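Local coordinates for protein putative mannose-1-phosphate guanylyl transferase (Thermus thermophilus, PDB 2CU2) that probably transfers a guanylyl group from GTP to mannose 1-phosphate, making GDP-mannose, at residues V112-D115 against E116-R119; P141-E145 against T146-Y150; P155-G158 against A159-R162; A175-Y178 against I179-G182; M197-L200 against F201-H204. All coordinates share one frame; numbering follows the deposited sequence.

How the contacts relate
All five contacts are short-range and lie in the nucleotidyltransferase part of the chain, following one another in series: a helix start (contact 1), a loop (contact 2), a hairpin tip (contact 3), a helix end (contact 4) and a further helix (contact 5). Contacts 2 and 4 pack directly together, their centres 9 Å apart, with Y150 CG 3.5 Å from Y178 CD2 and the loop proline P144 lying on helix 172-180. Contacts 3 and 4 approach to about 8 Å between nearest atoms. Contact 5 lies about 30 Å from contact 4 between centres, but within about 10 Å of contact 3 between nearest atoms. The sulfate bound at contact 1 probably comes from the crystallisation liquor.

Contact 1 (V112-D115 against E116-R119); sequences VGDD and EAYR. With SO4 (sulfate ion), chain C.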
# COMPACT_ATOMS: atom_id res chain seq x y z
N VAL A 112 3.54 17.11 -21.24
CA VAL A 112 4.21 17.45 -22.49
C VAL A 112 5.67 17.07 -22.28
O VAL A 112 6.28 17.46 -21.29
CB VAL A 112 4.08 18.96 -22.79
CG1 VAL A 112 4.95 19.34 -23.98
CG2 VAL A 112 2.60 19.29 -23.06
N GLY A 113 6.23 16.31 -23.21
CA GLY A 113 7.60 15.88 -23.05
C GLY A 113 8.66 16.64 -23.83
O GLY A 113 9.81 16.22 -23.87
N ASP A 114 8.28 17.76 -24.45
CA ASP A 114 9.23 18.56 -25.22
C ASP A 114 8.74 20.00 -25.21
O ASP A 114 7.97 20.41 -26.07
CB ASP A 114 9.30 18.05 -26.67
CG ASP A 114 10.48 18.62 -27.44
OD1 ASP A 114 10.91 19.75 -27.13
OD2 ASP A 114 10.97 17.94 -28.37
N ASP A 115 9.20 20.77 -24.23
CA ASP A 115 8.79 22.16 -24.07
C ASP A 115 9.03 23.02 -25.30
O ASP A 115 8.17 23.82 -25.69
CB ASP A 115 9.47 22.77 -22.85
CG ASP A 115 9.07 22.10 -21.55
OD1 ASP A 115 8.34 21.09 -21.61
OD2 ASP A 115 9.47 22.58 -20.47
N GLU A 116 10.20 22.87 -25.92
CA GLU A 116 10.52 23.66 -27.10
C GLU A 116 9.58 23.34 -28.25
O GLU A 116 9.03 24.25 -28.88
CB GLU A 116 11.97 23.43 -27.53
CG GLU A 116 13.00 23.95 -26.54
CD GLU A 116 13.44 22.91 -25.52
OE1 GLU A 116 12.69 21.93 -25.30
OE2 GLU A 116 14.55 23.06 -24.94
N ALA A 117 9.37 22.06 -28.52
CA ALA A 117 8.48 21.67 -29.61
C ALA A 117 7.06 22.12 -29.28
O ALA A 117 6.28 22.42 -30.18
CB ALA A 117 8.53 20.16 -29.81
N TYR A 118 6.74 22.17 -27.99
CA TYR A 118 5.42 22.59 -27.55
C TYR A 118 5.24 24.07 -27.88
O TYR A 118 4.22 24.48 -28.44
CB TYR A 118 5.28 22.37 -26.04
CG TYR A 118 3.92 22.77 -25.48
CD1 TYR A 118 2.91 21.82 -25.31
CD2 TYR A 118 3.68 24.09 -25.08
CE1 TYR A 118 1.68 22.18 -24.75
CE2 TYR A 118 2.45 24.45 -24.52
CZ TYR A 118 1.46 23.50 -24.36
OH TYR A 118 0.25 23.86 -23.79
N ARG A 119 6.24 24.88 -27.54
CA ARG A 119 6.17 26.30 -27.82
C ARG A 119 6.13 26.56 -29.32
O ARG A 119 5.37 27.40 -29.78
CB ARG A 119 7.36 27.04 -27.20
CG ARG A 119 7.26 27.18 -25.69
CD ARG A 119 8.31 28.15 -25.17
NE ARG A 119 9.66 27.58 -25.22
CZ ARG A 119 10.17 26.76 -24.30
NH1 ARG A 119 9.45 26.40 -23.25
NH2 ARG A 119 11.42 26.31 -24.44
S SO4 C . 12.51 28.41 -27.15
O1 SO4 C . 12.98 27.89 -25.92
O2 SO4 C . 13.45 28.82 -28.14
O3 SO4 C . 11.62 29.65 -26.84
O4 SO4 C . 11.60 27.50 -27.81
O HOH W 1 10.85 24.97 -20.93
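D114 caps the first turn of helix 115-128: as the N-cap residue it turns its carboxylate back over the helix start, where OD1 accepts from A117 N at 3.1 Å. The bond is nearly straight, 171° at the hydrogen, but the donor stands above the carboxylate plane. With CG anti to the backbone N (chi1 -167°), the same carboxylate also lies against the methyl of A117, whose CB is 3.4 Å from D114 CG. The carboxylate of E116 stands almost perpendicular to that of D114, a pairing of like charges that is likely to be unfavourable. On another flank the side chains of V112 and Y118 cross at about a right angle, V112 CG2 meeting Y118 CD1 at 3.4 Å, and F251 packs against the same tyrosine ring.

R119 bends at chi3 (-72°), which brings its guanidinium back over the turn with D115 O above one face. D115 OD2 reaches R119 NH1 through a water, while D115 OD1 forms a salt bridge with R44, whose carbonyl oxygen also takes a bond from R119 NH1. An alanine in place of R119 would probably cost the sulfate its guanidinium partner and leave the water held by D115 OD2 without its link to NH1. The sulfate lies at the guanidinium edge, where R119 NH2 donates to its O1 at 2.7 Å.

Contact 2 (P141-E145 against T146-Y150); sequences PTRPE and TEYGY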
# COMPACT_ATOMS: atom_id res chain seq x y z
N PRO A 141 -2.38 10.01 -32.93
CA PRO A 141 -2.74 9.01 -31.92
C PRO A 141 -1.75 7.84 -31.87
O PRO A 141 -1.28 7.38 -32.90
CB PRO A 141 -4.13 8.55 -32.36
CG PRO A 141 -4.63 9.67 -33.21
CD PRO A 141 -3.41 10.10 -33.97
N THR A 142 -1.45 7.35 -30.67
CA THR A 142 -0.54 6.22 -30.52
C THR A 142 -1.32 4.98 -30.09
O THR A 142 -0.78 3.88 -30.04
CB THR A 142 0.57 6.50 -29.48
OG1 THR A 142 -0.02 6.96 -28.26
CG2 THR A 142 1.54 7.53 -30.00
N ARG A 143 -2.61 5.18 -29.81
CA ARG A 143 -3.49 4.09 -29.38
C ARG A 143 -4.95 4.52 -29.56
O ARG A 143 -5.26 5.71 -29.55
CB ARG A 143 -3.24 3.76 -27.91
CG ARG A 143 -3.61 4.91 -26.98
CD ARG A 143 -3.43 4.58 -25.51
NE ARG A 143 -3.98 5.65 -24.68
CZ ARG A 143 -3.42 6.85 -24.55
NH1 ARG A 143 -2.29 7.15 -25.18
NH2 ARG A 143 -4.02 7.77 -23.80
N PRO A 144 -5.86 3.55 -29.70
CA PRO A 144 -7.29 3.84 -29.88
C PRO A 144 -7.89 4.31 -28.56
O PRO A 144 -8.73 3.62 -27.98
CB PRO A 144 -7.87 2.50 -30.32
CG PRO A 144 -6.97 1.44 -29.70
CD PRO A 144 -5.64 2.10 -29.66
N GLU A 145 -7.47 5.48 -28.09
CA GLU A 145 -7.97 6.02 -26.83
C GLU A 145 -9.44 6.40 -26.98
O GLU A 145 -9.81 7.16 -27.88
CB GLU A 145 -7.15 7.24 -26.41
CG GLU A 145 -7.56 7.82 -25.06
CD GLU A 145 -7.63 6.76 -23.98
OE1 GLU A 145 -6.56 6.21 -23.61
OE2 GLU A 145 -8.74 6.46 -23.51
N THR A 146 -10.27 5.88 -26.08
CA THR A 146 -11.71 6.14 -26.12
C THR A 146 -12.16 7.34 -25.29
O THR A 146 -13.29 7.80 -25.42
CB THR A 146 -12.50 4.91 -25.63
OG1 THR A 146 -12.22 4.69 -24.24
CG2 THR A 146 -12.09 3.67 -26.42
N GLU A 147 -11.27 7.87 -24.44
CA GLU A 147 -11.63 9.01 -23.60
C GLU A 147 -11.25 10.36 -24.19
O GLU A 147 -11.57 11.40 -23.62
CB GLU A 147 -11.00 8.87 -22.22
CG GLU A 147 -11.64 7.79 -21.36
CD GLU A 147 -13.15 7.95 -21.28
OE1 GLU A 147 -13.62 9.05 -20.92
OE2 GLU A 147 -13.87 6.98 -21.57
N TYR A 148 -10.57 10.35 -25.33
CA TYR A 148 -10.17 11.60 -25.96
C TYR A 148 -11.13 12.00 -27.06
O TYR A 148 -11.92 11.20 -27.57
CB TYR A 148 -8.78 11.49 -26.58
CG TYR A 148 -7.65 11.26 -25.62
CD1 TYR A 148 -7.83 11.37 -24.24
CD2 TYR A 148 -6.36 10.97 -26.10
CE1 TYR A 148 -6.76 11.21 -23.36
CE2 TYR A 148 -5.29 10.80 -25.22
CZ TYR A 148 -5.50 10.92 -23.86
OH TYR A 148 -4.44 10.77 -23.00
N GLY A 149 -11.04 13.27 -27.43
CA GLY A 149 -11.83 13.77 -28.54
C GLY A 149 -10.85 13.72 -29.70
O GLY A 149 -9.64 13.76 -29.50
N TYR A 150 -11.37 13.60 -30.92
CA TYR A 150 -10.53 13.55 -32.11
C TYR A 150 -10.92 14.68 -33.05
O TYR A 150 -11.98 15.27 -32.91
CB TYR A 150 -10.69 12.20 -32.83
CG TYR A 150 -10.12 11.02 -32.08
CD1 TYR A 150 -10.64 10.62 -30.85
CD2 TYR A 150 -9.05 10.29 -32.61
CE1 TYR A 150 -10.12 9.53 -30.16
CE2 TYR A 150 -8.52 9.19 -31.93
CZ TYR A 150 -9.06 8.82 -30.71
OH TYR A 150 -8.52 7.78 -30.02
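E145 reaches across to Y148 and E147 in the loop that follows it. E145 CB lies 3.8 Å from Y148 CD2, at the margin of the ring. The next carbon, E145 CG, is anti to the backbone N (chi1 -177°) and thereby sits over the middle of the Y148 face, 3.4 Å from the centroid and 10° off the ring normal, a clear CH-pi contact. A bend at chi2 (50°) then turns the carboxylate away, its plane inclined to the ring. At the tip the two oxygens divide their work. E145 OE2 uses its anti lone pair to accept from E147 N at 3.0 Å. E145 OE1 takes both NE and NH2 of R143, a side-on salt bridge converging on one oxygen, with NE the nearer at 2.8 Å. The same R143 NH2 also donates weakly to Y148 OH, which has a further partner in D255, and the guanidinium stands steeply against the tyrosine ring.

The main chain of E145 is held separately: Y150 OH donates to E145 O at 2.6 Å, in the carbonyl plane and on a lone pair, while W185 bonds to that hydroxyl as well. P141 CG touches Y150 CE2 at 4.1 Å, approaching the ring obliquely. Together these bonds fold the connection between strands 134-139 and 150-157 into a compact loop, in which P144 is the centre of an inverse gamma turn.

Contact 3 (P155-G158 against A159-R162); sequences PREG and AWYR
A159 and G158 hold the two corners of a type II' beta turn from E157 to W160, the tip of an antiparallel hairpin. G158 has positive phi (73°), which glycine adopts readily, and its carbonyl oxygen accepts a bond from R156 NE at 2.7 Å, tying the arginine of the first strand to the turn.

W160 opens the returning strand and forms a hydrogen-bonded pair with E157, whose N donates to W160 O at 2.7 Å. The indole CG lies between the backbone N and the carbonyl carbon (chi1 61°), a rotamer that folds the ring back over the turn so that E157 O stands 3.4 Å above one face. From there W160 NE1 donates to E157 OE1 at 2.9 Å, on the anti lone pair of the carboxylate.

Y161 is the non-hydrogen-bonded partner of R156, and their side chains share the other face of the hairpin. The extended arginine runs across the phenol: R156 CG lies over the Y161 ring face, 4.2 Å from the centroid, and farther along R156 NH1 donates to Y161 OH at 2.9 Å. The hydroxyl lies near the guanidinium plane, so the bond uses the group's edge, while the guanidinium and ring planes stand 71° apart.

R162 continues the ladder, its N bonded to P155 O at 3.2 Å; its guanidinium goes elsewhere, to E242 O. Strand 160-167 pairs antiparallel with strand 244-249, Y161 bonding to V246 through the backbone, and there W160 meets R245 and V247 and Y161 meets L248, while A159 and W160 also touch helix 115-128.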
# COMPACT_ATOMS: atom_id res chain seq x y z
N PRO A 155 -7.01 19.03 -46.12
CA PRO A 155 -5.68 19.14 -46.71
C PRO A 155 -4.77 20.11 -45.95
O PRO A 155 -5.25 21.03 -45.28
CB PRO A 155 -5.98 19.60 -48.14
CG PRO A 155 -7.22 20.42 -47.97
CD PRO A 155 -8.04 19.56 -47.03
N ARG A 156 -3.46 19.91 -46.07
CA ARG A 156 -2.49 20.76 -45.40
C ARG A 156 -2.28 22.07 -46.14
O ARG A 156 -2.17 22.09 -47.37
CB ARG A 156 -1.15 20.02 -45.27
CG ARG A 156 -0.04 20.83 -44.61
CD ARG A 156 0.96 19.95 -43.88
NE ARG A 156 1.95 20.76 -43.16
CZ ARG A 156 2.60 20.36 -42.08
NH1 ARG A 156 2.38 19.15 -41.57
NH2 ARG A 156 3.48 21.17 -41.49
N GLU A 157 -2.23 23.17 -45.39
CA GLU A 157 -2.02 24.50 -45.95
C GLU A 157 -0.80 25.10 -45.26
O GLU A 157 -0.93 25.84 -44.28
CB GLU A 157 -3.23 25.39 -45.68
CG GLU A 157 -4.57 24.78 -46.03
CD GLU A 157 -5.74 25.60 -45.52
OE1 GLU A 157 -5.56 26.36 -44.53
OE2 GLU A 157 -6.84 25.49 -46.09
N GLY A 158 0.38 24.78 -45.77
CA GLY A 158 1.60 25.30 -45.17
C GLY A 158 1.91 24.62 -43.84
O GLY A 158 2.03 23.40 -43.77
N ALA A 159 2.02 25.42 -42.78
CA ALA A 159 2.33 24.89 -41.45
C ALA A 159 1.16 24.27 -40.69
O ALA A 159 1.35 23.77 -39.58
CB ALA A 159 2.97 25.99 -40.60
N TRP A 160 -0.03 24.30 -41.27
CA TRP A 160 -1.19 23.74 -40.58
C TRP A 160 -2.15 23.03 -41.53
O TRP A 160 -1.98 22.98 -42.75
CB TRP A 160 -1.91 24.87 -39.83
CG TRP A 160 -2.40 25.90 -40.79
CD1 TRP A 160 -3.55 25.82 -41.61
CD2 TRP A 160 -1.82 27.21 -41.02
NE1 TRP A 160 -3.75 26.94 -42.34
CE2 TRP A 160 -2.63 27.85 -41.99
CE3 TRP A 160 -0.71 27.86 -40.51
CZ2 TRP A 160 -2.30 29.13 -42.42
CZ3 TRP A 160 -0.38 29.13 -40.95
CH2 TRP A 160 -1.18 29.77 -41.92
N TYR A 161 -3.19 22.43 -40.92
CA TYR A 161 -4.22 21.72 -41.66
C TYR A 161 -5.54 22.47 -41.57
O TYR A 161 -5.79 23.24 -40.66
CB TYR A 161 -4.36 20.32 -41.05
CG TYR A 161 -3.13 19.53 -41.31
CD1 TYR A 161 -2.04 19.65 -40.46
CD2 TYR A 161 -3.07 18.64 -42.39
CE1 TYR A 161 -0.90 18.88 -40.68
CE2 TYR A 161 -1.93 17.89 -42.61
CZ TYR A 161 -0.85 18.00 -41.76
OH TYR A 161 0.28 17.24 -41.97
N ARG A 162 -6.43 22.23 -42.54
CA ARG A 162 -7.77 22.77 -42.32
C ARG A 162 -8.59 21.81 -41.45
O ARG A 162 -8.79 20.65 -41.78
CB ARG A 162 -8.44 22.95 -43.68
CG ARG A 162 -9.84 23.54 -43.56
CD ARG A 162 -9.82 25.07 -43.45
NE ARG A 162 -11.10 25.57 -42.95
CZ ARG A 162 -11.91 26.20 -43.83
NH1 ARG A 162 -11.53 26.35 -45.09
NH2 ARG A 162 -13.10 26.65 -43.43

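Contact 4 (A175-Y178 against I179-G182); sequences ALEY and IRKG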
# COMPACT_ATOMS: atom_id res chain seq x y z
N ALA A 175 -12.64 4.27 -32.38
CA ALA A 175 -11.36 4.96 -32.28
C ALA A 175 -10.35 4.42 -33.31
O ALA A 175 -9.59 5.16 -33.92
CB ALA A 175 -10.81 4.78 -30.86
N LEU A 176 -10.35 3.07 -33.44
CA LEU A 176 -9.48 2.45 -34.44
C LEU A 176 -9.76 3.00 -35.85
O LEU A 176 -8.87 3.24 -36.65
CB LEU A 176 -9.75 0.94 -34.46
CG LEU A 176 -9.09 0.14 -33.33
CD1 LEU A 176 -9.54 -1.31 -33.32
CD2 LEU A 176 -7.56 0.08 -33.40
N GLU A 177 -11.08 3.13 -36.15
CA GLU A 177 -11.46 3.64 -37.47
C GLU A 177 -11.01 5.10 -37.66
O GLU A 177 -10.61 5.52 -38.74
CB GLU A 177 -12.99 3.56 -37.63
CG GLU A 177 -13.48 2.26 -38.28
CD GLU A 177 -13.00 2.17 -39.71
OE1 GLU A 177 -12.51 1.12 -40.10
OE2 GLU A 177 -13.19 3.12 -40.46
N TYR A 178 -11.16 5.90 -36.57
CA TYR A 178 -10.71 7.29 -36.62
C TYR A 178 -9.24 7.35 -37.04
O TYR A 178 -8.80 8.17 -37.84
CB TYR A 178 -10.83 7.91 -35.22
CG TYR A 178 -12.23 8.30 -34.82
CD1 TYR A 178 -13.30 8.18 -35.70
CD2 TYR A 178 -12.44 8.79 -33.53
CE1 TYR A 178 -14.58 8.55 -35.28
CE2 TYR A 178 -13.71 9.17 -33.11
CZ TYR A 178 -14.78 9.06 -33.98
OH TYR A 178 -16.05 9.44 -33.58
N ILE A 179 -8.45 6.47 -36.40
CA ILE A 179 -7.01 6.44 -36.67
C ILE A 179 -6.71 6.06 -38.13
O ILE A 179 -5.90 6.67 -38.80
CB ILE A 179 -6.34 5.49 -35.68
CG1 ILE A 179 -6.52 6.04 -34.26
CG2 ILE A 179 -4.83 5.41 -35.96
CD1 ILE A 179 -5.83 5.19 -33.19
N ARG A 180 -7.39 4.99 -38.60
CA ARG A 180 -7.18 4.58 -39.99
C ARG A 180 -7.44 5.74 -40.96
O ARG A 180 -6.77 5.90 -41.97
CB ARG A 180 -8.12 3.41 -40.32
CG ARG A 180 -7.81 2.14 -39.52
CD ARG A 180 -8.83 1.02 -39.80
NE ARG A 180 -8.57 -0.15 -38.96
CZ ARG A 180 -9.59 -0.65 -38.23
NH1 ARG A 180 -10.79 -0.11 -38.30
NH2 ARG A 180 -9.36 -1.68 -37.42
N LYS A 181 -8.49 6.53 -40.65
CA LYS A 181 -8.89 7.61 -41.55
C LYS A 181 -8.03 8.88 -41.39
O LYS A 181 -8.28 9.90 -42.02
CB LYS A 181 -10.34 7.98 -41.25
CG LYS A 181 -11.34 7.01 -41.85
CD LYS A 181 -12.75 7.22 -41.30
CE LYS A 181 -13.78 6.32 -41.98
NZ LYS A 181 -14.81 5.94 -41.01
N GLY A 182 -7.06 8.83 -40.47
CA GLY A 182 -6.17 9.99 -40.40
C GLY A 182 -6.61 11.01 -39.34
O GLY A 182 -6.17 12.15 -39.31
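A Schellman motif ends helix 172-180 here, just past the last regular turn, in which K181 N bonds to E177 O, R180 N to L176 O and I179 N to A175 O. G182, with positive phi (95°), is the first residue to leave helical geometry, and G182 N bonds back to I179 O at 3.0 Å.

Above this backbone, E177 lies between two bases. A bend at chi2 (-66°) brings the carboxylate back between R180 and K181, one oxygen facing each. E177 OE1 meets R180 NH1 at 2.8 Å, on the anti side and well out of the carboxylate plane, with the carboxylate and guanidinium inclined by 51°. E177 OE2 takes a weak bond from K181 NZ at 3.3 Å. The extended R180 chain also passes L176, whose CB lies under one guanidinium face, 3.8 Å from its plane. I179 CG1 rests on A175 O, and the ring of Y178 meets that of Y183.

With one carboxylate shared by an arginine and a lysine, the network is likely to carry a net positive charge. Set beside the carbonyl-rich C-terminal end of the helix, those two bases would probably interact favourably with the helix dipole.

Contact 5 (M197-L200 against F201-H204); sequences MAEL and FRRH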
# COMPACT_ATOMS: atom_id res chain seq x y z
N MET A 197 -13.69 34.69 -31.09
CA MET A 197 -14.43 33.86 -30.15
C MET A 197 -15.74 34.54 -29.72
O MET A 197 -16.76 33.90 -29.51
CB MET A 197 -13.55 33.56 -28.93
CG MET A 197 -14.25 32.70 -27.85
SD MET A 197 -15.02 31.21 -28.49
CE MET A 197 -13.54 30.19 -28.65
N ALA A 198 -15.67 35.88 -29.57
CA ALA A 198 -16.89 36.61 -29.26
C ALA A 198 -17.96 36.32 -30.31
O ALA A 198 -19.12 36.07 -30.01
CB ALA A 198 -16.57 38.11 -29.25
N GLU A 199 -17.54 36.40 -31.58
CA GLU A 199 -18.48 36.13 -32.67
C GLU A 199 -18.97 34.69 -32.65
O GLU A 199 -20.10 34.38 -32.99
CB GLU A 199 -17.78 36.45 -34.00
CG GLU A 199 -18.70 36.30 -35.22
CD GLU A 199 -20.01 37.03 -35.00
OE1 GLU A 199 -20.00 38.07 -34.37
OE2 GLU A 199 -21.02 36.57 -35.52
N LEU A 200 -18.06 33.77 -32.27
CA LEU A 200 -18.48 32.37 -32.18
C LEU A 200 -19.54 32.17 -31.08
O LEU A 200 -20.46 31.38 -31.21
CB LEU A 200 -17.25 31.50 -31.89
CG LEU A 200 -16.41 31.23 -33.14
CD1 LEU A 200 -15.16 30.41 -32.84
CD2 LEU A 200 -17.15 30.45 -34.23
N PHE A 201 -19.34 32.88 -29.95
CA PHE A 201 -20.35 32.81 -28.89
C PHE A 201 -21.71 33.26 -29.44
O PHE A 201 -22.75 32.65 -29.23
CB PHE A 201 -19.94 33.75 -27.74
CG PHE A 201 -18.92 33.15 -26.80
CD1 PHE A 201 -18.62 31.79 -26.84
CD2 PHE A 201 -18.31 33.97 -25.86
CE1 PHE A 201 -17.69 31.27 -25.95
CE2 PHE A 201 -17.38 33.43 -24.97
CZ PHE A 201 -17.07 32.08 -25.01
N ARG A 202 -21.67 34.41 -30.16
CA ARG A 202 -22.90 34.97 -30.72
C ARG A 202 -23.65 33.97 -31.62
O ARG A 202 -24.87 33.89 -31.61
CB ARG A 202 -22.53 36.22 -31.53
CG ARG A 202 -23.68 36.70 -32.41
CD ARG A 202 -23.85 38.22 -32.35
NE ARG A 202 -24.20 38.76 -33.67
CZ ARG A 202 -23.24 39.40 -34.35
NH1 ARG A 202 -22.03 39.53 -33.83
NH2 ARG A 202 -23.51 39.91 -35.56
N ARG A 203 -22.87 33.22 -32.42
CA ARG A 203 -23.49 32.32 -33.40
C ARG A 203 -23.97 30.98 -32.80
O ARG A 203 -25.04 30.49 -33.11
CB ARG A 203 -22.49 32.02 -34.52
CG ARG A 203 -22.11 33.23 -35.36
CD ARG A 203 -21.02 32.87 -36.39
NE ARG A 203 -20.65 34.05 -37.18
CZ ARG A 203 -19.54 33.99 -37.94
NH1 ARG A 203 -18.81 32.88 -37.98
NH2 ARG A 203 -19.19 35.05 -38.66
N HIS A 204 -23.11 30.35 -31.96
CA HIS A 204 -23.46 29.00 -31.48
C HIS A 204 -23.68 28.89 -29.96
O HIS A 204 -24.04 27.84 -29.45
CB HIS A 204 -22.39 27.98 -31.89
CG HIS A 204 -21.85 28.27 -33.26
ND1 HIS A 204 -20.83 29.12 -33.49
CD2 HIS A 204 -22.23 27.70 -34.48
CE1 HIS A 204 -20.60 29.08 -34.81
NE2 HIS A 204 -21.43 28.23 -35.43
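M197-L200 and F201-H204 are consecutive turns of helix 194-204, joined by i to i+4 bonds from F201 N to M197 O, R202 N to A198 O, R203 N to E199 O and H204 N to L200 O. L200 O is gripped a second time, by H204 ND1 at 3.2 Å, which approaches in the carbonyl plane on a lone pair; the imidazole therefore closes back on the final turn.

On the buried side, M197 bends at chi2 and chi3 across F201. M197 CG lies over the F201 ring face, 4.2 Å from the centroid, while M197 SD approaches obliquely and comes within 3.7 Å of F201 CE1, a Met-aromatic contact.

The outer side carries charge. E199 OE1 forms a salt bridge with R202 NH1 at 2.6 Å, the carboxylate and guanidinium planes nearly perpendicular. E199 OE2 receives a weak bond from R203 NE at 3.0 Å, and E199 CG lies over a face of that guanidinium. An alanine at E199 would probably leave both arginines without their shared carboxylate and set them free to turn.

M197 packs on helix 233-238 and F201 on L89 of helix 83-98, giving the division typical of an amphipathic helix, with sulfur and ring inward and a salt-bridge network outward.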